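Conserved hypothetical secreted protein (Helicobacter pylori, PDB 4RNZ) is a cell-shape determinant, probably a zinc-dependent M23-family metallopeptidase acting on peptidoglycan. Local coordinates at residues Met160-Phe171 with Ala336-Leu347. Numbering follows the deposited sequence.
Sequences MVSSRSNQYYLF and AQRSKQKLEELL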
ATOM      1  N   MET A 160      19.216   5.120  -2.980  1.00 29.89           N
ATOM      2  CA  MET A 160      20.577   4.799  -3.418  1.00 32.19           C
ATOM      3  C   MET A 160      21.347   4.231  -2.232  1.00 33.76           C
ATOM      4  O   MET A 160      21.281   4.752  -1.099  1.00 31.18           O
ATOM      5  CB  MET A 160      21.293   6.035  -3.967  1.00 32.86           C
ATOM      6  CG  MET A 160      22.677   5.750  -4.554  1.00 34.67           C
ATOM      7  SD  MET A 160      23.991   5.661  -3.325  1.00 36.97           S
ATOM      8  CE  MET A 160      24.249   7.406  -3.037  1.00 37.73           C
ATOM      9  N   VAL A 161      22.031   3.118  -2.474  1.00 36.21           N
ATOM     10  CA  VAL A 161      22.999   2.599  -1.517  1.00 35.11           C
ATOM     11  C   VAL A 161      24.325   2.453  -2.284  1.00 39.06           C
ATOM     12  O   VAL A 161      24.325   2.123  -3.474  1.00 38.72           O
ATOM     13  CB  VAL A 161      22.548   1.294  -0.842  1.00 35.44           C
ATOM     14  CG1 VAL A 161      21.136   1.428  -0.281  1.00 35.80           C
ATOM     15  CG2 VAL A 161      22.639   0.119  -1.802  1.00 38.32           C
ATOM     16  N   SER A 162      25.429   2.792  -1.621  1.00 40.06           N
ATOM     17  CA  SER A 162      26.772   2.727  -2.213  1.00 44.31           C
ATOM     18  C   SER A 162      27.548   1.652  -1.491  1.00 46.43           C
ATOM     19  O   SER A 162      27.465   1.528  -0.270  1.00 46.75           O
ATOM     20  CB  SER A 162      27.520   4.029  -2.037  1.00 43.82           C
ATOM     21  OG  SER A 162      27.971   4.106  -0.697  1.00 48.36           O
ATOM     22  N   SER A 163      28.291   0.871  -2.254  1.00 49.68           N
ATOM     23  CA  SER A 163      29.129  -0.189  -1.712  1.00 51.81           C
ATOM     24  C   SER A 163      30.338  -0.291  -2.646  1.00 52.48           C
ATOM     25  O   SER A 163      30.185  -0.375  -3.879  1.00 45.52           O
ATOM     26  CB  SER A 163      28.346  -1.500  -1.657  1.00 53.21           C
ATOM     27  OG  SER A 163      29.124  -2.556  -1.136  1.00 56.58           O
ATOM     28  N   ARG A 164      31.535  -0.208  -2.068  1.00 54.80           N
ATOM     29  CA  ARG A 164      32.767  -0.274  -2.846  1.00 54.74           C
ATOM     30  C   ARG A 164      32.766   0.798  -3.943  1.00 54.26           C
ATOM     31  O   ARG A 164      33.079   0.529  -5.101  1.00 56.13           O
ATOM     32  CB  ARG A 164      32.926  -1.684  -3.420  1.00 51.72           C
ATOM     33  CG  ARG A 164      32.802  -2.776  -2.356  1.00 52.79           C
ATOM     34  CD  ARG A 164      33.122  -4.161  -2.905  1.00 52.73           C
ATOM     35  NE  ARG A 164      34.414  -4.194  -3.595  1.00 51.54           N
ATOM     36  CZ  ARG A 164      35.604  -4.260  -2.992  1.00 48.69           C
ATOM     37  NH1 ARG A 164      35.699  -4.301  -1.668  1.00 46.96           N
ATOM     38  NH2 ARG A 164      36.711  -4.272  -3.723  1.00 48.26           N
ATOM     39  N   SER A 165      32.376   2.012  -3.553  1.00 59.16           N
ATOM     40  CA  SER A 165      32.229   3.159  -4.462  1.00 61.28           C
ATOM     41  C   SER A 165      31.167   3.028  -5.573  1.00 59.51           C
ATOM     42  O   SER A 165      30.950   3.986  -6.309  1.00 64.03           O
ATOM     43  CB  SER A 165      33.581   3.545  -5.084  1.00 65.76           C
ATOM     44  OG  SER A 165      34.348   4.296  -4.165  1.00 69.10           O
ATOM     45  N   ASN A 166      30.512   1.875  -5.705  1.00 55.11           N
ATOM     46  CA  ASN A 166      29.443   1.723  -6.683  1.00 54.61           C
ATOM     47  C   ASN A 166      28.082   2.059  -6.073  1.00 51.93           C
ATOM     48  O   ASN A 166      27.806   1.703  -4.927  1.00 47.64           O
ATOM     49  CB  ASN A 166      29.443   0.321  -7.289  1.00 58.15           C
ATOM     50  CG  ASN A 166      30.425   0.196  -8.449  1.00 60.56           C
ATOM     51  OD1 ASN A 166      31.525   0.724  -8.391  1.00 60.28           O
ATOM     52  ND2 ASN A 166      30.015  -0.482  -9.514  1.00 63.66           N
ATOM     53  N   GLN A 167      27.240   2.740  -6.852  1.00 48.09           N
ATOM     54  CA  GLN A 167      25.948   3.230  -6.367  1.00 46.10           C
ATOM     55  C   GLN A 167      24.791   2.491  -7.047  1.00 44.64           C
ATOM     56  O   GLN A 167      24.794   2.305  -8.268  1.00 39.09           O
ATOM     57  CB  GLN A 167      25.882   4.747  -6.545  1.00 46.04           C
ATOM     58  CG  GLN A 167      27.118   5.409  -5.938  1.00 48.42           C
ATOM     59  CD  GLN A 167      26.938   6.869  -5.574  1.00 51.57           C
ATOM     60  OE1 GLN A 167      26.339   7.643  -6.320  1.00 52.96           O
ATOM     61  NE2 GLN A 167      27.482   7.262  -4.419  1.00 54.86           N
ATOM     62  N   TYR A 168      23.830   2.049  -6.225  1.00 41.75           N
ATOM     63  CA  TYR A 168      22.742   1.169  -6.641  1.00 40.95           C
ATOM     64  C   TYR A 168      21.444   1.911  -6.383  1.00 38.86           C
ATOM     65  O   TYR A 168      21.020   2.108  -5.232  1.00 35.32           O
ATOM     66  CB  TYR A 168      22.798  -0.163  -5.893  1.00 44.83           C
ATOM     67  CG  TYR A 168      24.103  -0.880  -6.173  1.00 50.34           C
ATOM     68  CD1 TYR A 168      24.276  -1.620  -7.345  1.00 52.21           C
ATOM     69  CD2 TYR A 168      25.184  -0.767  -5.298  1.00 55.97           C
ATOM     70  CE1 TYR A 168      25.480  -2.249  -7.627  1.00 55.14           C
ATOM     71  CE2 TYR A 168      26.392  -1.398  -5.566  1.00 56.63           C
ATOM     72  CZ  TYR A 168      26.534  -2.131  -6.728  1.00 57.76           C
ATOM     73  OH  TYR A 168      27.729  -2.746  -6.991  1.00 61.22           O
ATOM     74  N   TYR A 169      20.849   2.347  -7.479  1.00 37.39           N
ATOM     75  CA  TYR A 169      19.694   3.227  -7.458  1.00 38.83           C
ATOM     76  C   TYR A 169      18.405   2.483  -7.682  1.00 39.12           C
ATOM     77  O   TYR A 169      18.347   1.510  -8.450  1.00 37.19           O
ATOM     78  CB  TYR A 169      19.820   4.237  -8.567  1.00 38.99           C
ATOM     79  CG  TYR A 169      20.878   5.278  -8.356  1.00 41.14           C
ATOM     80  CD1 TYR A 169      20.581   6.456  -7.701  1.00 43.01           C
ATOM     81  CD2 TYR A 169      22.162   5.110  -8.846  1.00 46.11           C
ATOM     82  CE1 TYR A 169      21.523   7.447  -7.540  1.00 46.55           C
ATOM     83  CE2 TYR A 169      23.117   6.102  -8.679  1.00 48.57           C
ATOM     84  CZ  TYR A 169      22.788   7.265  -8.022  1.00 47.80           C
ATOM     85  OH  TYR A 169      23.712   8.268  -7.828  1.00 54.56           O
ATOM     86  N   LEU A 170      17.342   2.980  -7.064  1.00 35.21           N
ATOM     87  CA  LEU A 170      16.036   2.626  -7.530  1.00 34.45           C
ATOM     88  C   LEU A 170      15.089   3.811  -7.446  1.00 34.84           C
ATOM     89  O   LEU A 170      15.305   4.742  -6.667  1.00 29.00           O
ATOM     90  CB  LEU A 170      15.495   1.411  -6.802  1.00 36.72           C
ATOM     91  CG  LEU A 170      15.338   1.470  -5.300  1.00 36.97           C
ATOM     92  CD1 LEU A 170      13.995   2.069  -4.888  1.00 37.43           C
ATOM     93  CD2 LEU A 170      15.444   0.042  -4.781  1.00 40.12           C
ATOM     94  N   PHE A 171      14.069   3.761  -8.286  1.00 33.84           N
ATOM     95  CA  PHE A 171      13.168   4.876  -8.493  1.00 34.65           C
ATOM     96  C   PHE A 171      11.761   4.327  -8.579  1.00 37.26           C
ATOM     97  O   PHE A 171      11.552   3.262  -9.158  1.00 34.99           O
ATOM     98  CB  PHE A 171      13.458   5.554  -9.824  1.00 35.20           C
ATOM     99  CG  PHE A 171      14.852   6.071  -9.966  1.00 35.07           C
ATOM    100  CD1 PHE A 171      15.862   5.258 -10.459  1.00 37.71           C
ATOM    101  CD2 PHE A 171      15.152   7.386  -9.642  1.00 35.08           C
ATOM    102  CE1 PHE A 171      17.159   5.738 -10.600  1.00 36.16           C
ATOM    103  CE2 PHE A 171      16.440   7.872  -9.797  1.00 35.68           C
ATOM    104  CZ  PHE A 171      17.443   7.048 -10.268  1.00 32.99           C
ATOM    105  N   ALA A 336      15.400  10.466 -13.898  1.00 38.16           N
ATOM    106  CA  ALA A 336      16.427   9.707 -13.190  1.00 38.40           C
ATOM    107  C   ALA A 336      17.798  10.370 -13.280  1.00 39.58           C
ATOM    108  O   ALA A 336      18.491  10.484 -12.270  1.00 39.32           O
ATOM    109  CB  ALA A 336      16.493   8.279 -13.693  1.00 39.29           C
ATOM    110  N   GLN A 337      18.183  10.826 -14.469  1.00 40.39           N
ATOM    111  CA  GLN A 337      19.449  11.531 -14.625  1.00 44.85           C
ATOM    112  C   GLN A 337      19.521  12.788 -13.766  1.00 44.46           C
ATOM    113  O   GLN A 337      20.503  12.997 -13.036  1.00 43.12           O
ATOM    114  CB  GLN A 337      19.703  11.913 -16.088  1.00 50.87           C
ATOM    115  CG  GLN A 337      21.041  12.622 -16.328  1.00 56.37           C
ATOM    116  CD  GLN A 337      22.235  11.851 -15.759  1.00 63.95           C
ATOM    117  OE1 GLN A 337      23.125  12.427 -15.123  1.00 72.80           O
ATOM    118  NE2 GLN A 337      22.247  10.535 -15.971  1.00 67.88           N
ATOM    119  N   ARG A 338      18.495  13.626 -13.874  1.00 40.79           N
ATOM    120  CA  ARG A 338      18.408  14.850 -13.072  1.00 43.55           C
ATOM    121  C   ARG A 338      18.483  14.519 -11.582  1.00 40.77           C
ATOM    122  O   ARG A 338      19.194  15.177 -10.838  1.00 38.07           O
ATOM    123  CB  ARG A 338      17.119  15.620 -13.406  1.00 47.28           C
ATOM    124  CG  ARG A 338      16.664  16.617 -12.341  1.00 57.19           C
ATOM    125  CD  ARG A 338      15.793  17.754 -12.888  1.00 63.15           C
ATOM    126  NE  ARG A 338      14.962  17.380 -14.043  1.00 71.06           N
ATOM    127  CZ  ARG A 338      13.782  16.751 -13.987  1.00 73.63           C
ATOM    128  NH1 ARG A 338      13.251  16.391 -12.824  1.00 75.66           N
ATOM    129  NH2 ARG A 338      13.131  16.465 -15.115  1.00 71.36           N
ATOM    130  N   SER A 339      17.764  13.483 -11.157  1.00 36.07           N
ATOM    131  CA  SER A 339      17.793  13.050  -9.766  1.00 36.02           C
ATOM    132  C   SER A 339      19.181  12.611  -9.295  1.00 35.39           C
ATOM    133  O   SER A 339      19.617  12.999  -8.215  1.00 33.08           O
ATOM    134  CB  SER A 339      16.801  11.905  -9.541  1.00 37.26           C
ATOM    135  OG  SER A 339      15.492  12.409  -9.546  1.00 36.07           O
ATOM    136  N   LYS A 340      19.854  11.795 -10.102  1.00 35.32           N
ATOM    137  CA  LYS A 340      21.215  11.338  -9.794  1.00 40.31           C
ATOM    138  C   LYS A 340      22.203  12.497  -9.662  1.00 38.67           C
ATOM    139  O   LYS A 340      23.046  12.503  -8.774  1.00 37.82           O
ATOM    140  CB  LYS A 340      21.714  10.368 -10.868  1.00 41.86           C
ATOM    141  CG  LYS A 340      20.941   9.067 -10.896  1.00 48.32           C
ATOM    142  CD  LYS A 340      21.717   7.910 -11.528  1.00 55.02           C
ATOM    143  CE  LYS A 340      21.748   7.989 -13.049  1.00 61.86           C
ATOM    144  NZ  LYS A 340      22.100   6.678 -13.685  1.00 69.40           N
ATOM    145  N   GLN A 341      22.105  13.453 -10.574  1.00 41.40           N
ATOM    146  CA  GLN A 341      22.963  14.642 -10.550  1.00 42.93           C
ATOM    147  C   GLN A 341      22.703  15.442  -9.286  1.00 40.81           C
ATOM    148  O   GLN A 341      23.624  15.863  -8.604  1.00 37.51           O
ATOM    149  CB  GLN A 341      22.700  15.524 -11.769  1.00 44.23           C
ATOM    150  CG  GLN A 341      23.545  15.143 -12.973  1.00 52.73           C
ATOM    151  CD  GLN A 341      22.917  15.530 -14.305  1.00 56.23           C
ATOM    152  OE1 GLN A 341      21.986  16.338 -14.374  1.00 63.64           O
ATOM    153  NE2 GLN A 341      23.425  14.939 -15.372  1.00 58.25           N
ATOM    154  N   LYS A 342      21.433  15.629  -8.974  1.00 37.77           N
ATOM    155  CA  LYS A 342      21.077  16.374  -7.780  1.00 35.95           C
ATOM    156  C   LYS A 342      21.533  15.654  -6.522  1.00 34.41           C
ATOM    157  O   LYS A 342      22.074  16.288  -5.623  1.00 35.19           O
ATOM    158  CB  LYS A 342      19.575  16.691  -7.764  1.00 38.50           C
ATOM    159  CG  LYS A 342      19.000  17.049  -6.413  1.00 41.08           C
ATOM    160  CD  LYS A 342      19.652  18.261  -5.788  1.00 43.40           C
ATOM    161  CE  LYS A 342      19.291  19.518  -6.503  1.00 41.60           C
ATOM    162  NZ  LYS A 342      19.610  20.643  -5.588  1.00 41.97           N
ATOM    163  N   LEU A 343      21.355  14.339  -6.439  1.00 32.81           N
ATOM    164  CA  LEU A 343      21.829  13.616  -5.261  1.00 32.11           C
ATOM    165  C   LEU A 343      23.345  13.817  -5.035  1.00 34.38           C
ATOM    166  O   LEU A 343      23.793  14.038  -3.904  1.00 32.66           O
ATOM    167  CB  LEU A 343      21.482  12.128  -5.335  1.00 33.14           C
ATOM    168  CG  LEU A 343      22.021  11.282  -4.179  1.00 34.07           C
ATOM    169  CD1 LEU A 343      21.477  11.759  -2.828  1.00 34.97           C
ATOM    170  CD2 LEU A 343      21.717   9.810  -4.394  1.00 35.29           C
ATOM    171  N   GLU A 344      24.135  13.732  -6.096  1.00 36.53           N
ATOM    172  CA  GLU A 344      25.585  13.952  -5.972  1.00 39.16           C
ATOM    173  C   GLU A 344      25.912  15.309  -5.396  1.00 40.01           C
ATOM    174  O   GLU A 344      26.750  15.419  -4.488  1.00 39.55           O
ATOM    175  CB  GLU A 344      26.287  13.791  -7.333  1.00 43.41           C
ATOM    176  CG  GLU A 344      26.369  12.341  -7.792  1.00 47.27           C
ATOM    177  CD  GLU A 344      26.841  11.393  -6.687  1.00 53.20           C
ATOM    178  OE1 GLU A 344      27.891  11.676  -6.039  1.00 57.29           O
ATOM    179  OE2 GLU A 344      26.158  10.362  -6.466  1.00 54.37           O
ATOM    180  N   GLU A 345      25.233  16.330  -5.916  1.00 42.20           N
ATOM    181  CA  GLU A 345      25.402  17.688  -5.434  1.00 45.40           C
ATOM    182  C   GLU A 345      25.052  17.815  -3.963  1.00 44.26           C
ATOM    183  O   GLU A 345      25.739  18.517  -3.235  1.00 38.44           O
ATOM    184  CB  GLU A 345      24.582  18.685  -6.266  1.00 49.56           C
ATOM    185  CG  GLU A 345      25.125  18.863  -7.681  1.00 58.39           C
ATOM    186  CD  GLU A 345      24.269  19.767  -8.552  1.00 63.94           C
ATOM    187  OE1 GLU A 345      23.440  20.526  -8.002  1.00 68.36           O
ATOM    188  OE2 GLU A 345      24.431  19.713  -9.791  1.00 66.50           O
ATOM    189  N   LEU A 346      23.987  17.137  -3.528  1.00 42.97           N
ATOM    190  CA  LEU A 346      23.580  17.172  -2.115  1.00 39.22           C
ATOM    191  C   LEU A 346      24.579  16.463  -1.225  1.00 37.01           C
ATOM    192  O   LEU A 346      24.839  16.913  -0.099  1.00 32.97           O
ATOM    193  CB  LEU A 346      22.185  16.558  -1.920  1.00 40.05           C
ATOM    194  CG  LEU A 346      21.024  17.375  -2.488  1.00 39.18           C
ATOM    195  CD1 LEU A 346      19.743  16.530  -2.517  1.00 39.23           C
ATOM    196  CD2 LEU A 346      20.837  18.656  -1.675  1.00 39.73           C
ATOM    197  N   LEU A 347      25.125  15.346  -1.711  1.00 35.77           N
ATOM    198  CA  LEU A 347      26.163  14.627  -0.972  1.00 37.05           C
ATOM    199  C   LEU A 347      27.419  15.488  -0.877  1.00 38.75           C
ATOM    200  O   LEU A 347      28.089  15.468   0.148  1.00 36.75           O
ATOM    201  CB  LEU A 347      26.507  13.286  -1.609  1.00 37.63           C
ATOM    202  CG  LEU A 347      25.467  12.168  -1.453  1.00 37.97           C
ATOM    203  CD1 LEU A 347      25.695  11.118  -2.521  1.00 39.34           C
ATOM    204  CD2 LEU A 347      25.481  11.539  -0.065  1.00 36.70           C
TER
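Lys-340 lies across the ring of Tyr-169 and joins helix 336-347 to the hairpin 160-171. Followed outward from CB, its chain first brings CG to 3.8 Å from Tyr-169 CE1. The same CG meets the edge of the Phe-171 ring, near its plane. CD then sits over the Tyr-169 face, 3.7 Å from the ring centroid and 14° off the normal, a CH-pi contact. The chain bends at chi3 (-77°), and NZ ends 5.5 Å from that centroid, where any cation-pi attraction is weak. Met-160 CG lies over the opposite face of Tyr-169, toward its rim, so the ring is held between a methionine and a lysine.

With CG turned away from the backbone N (chi1 -175°) and the chain bent at chi2 and chi3, Met-160 brings both CB and CE against Leu-343 CD2, CE at 3.7 Å. CE also meets Leu-347 CD1 tip to tip. One helix turn before Lys-340, Ala-336 CB rests over a face of Phe-171, 3.8 Å from CZ. Nearer the turn, the Glu-344 side chain comes close to Gln-167. Leu-343 also touches Met-158 and, on the next strand, Ala-138. The arrangement is a helix packed on one face of an antiparallel sheet, here at a beta hairpin closed by a type I' turn in the second Csd3 domain.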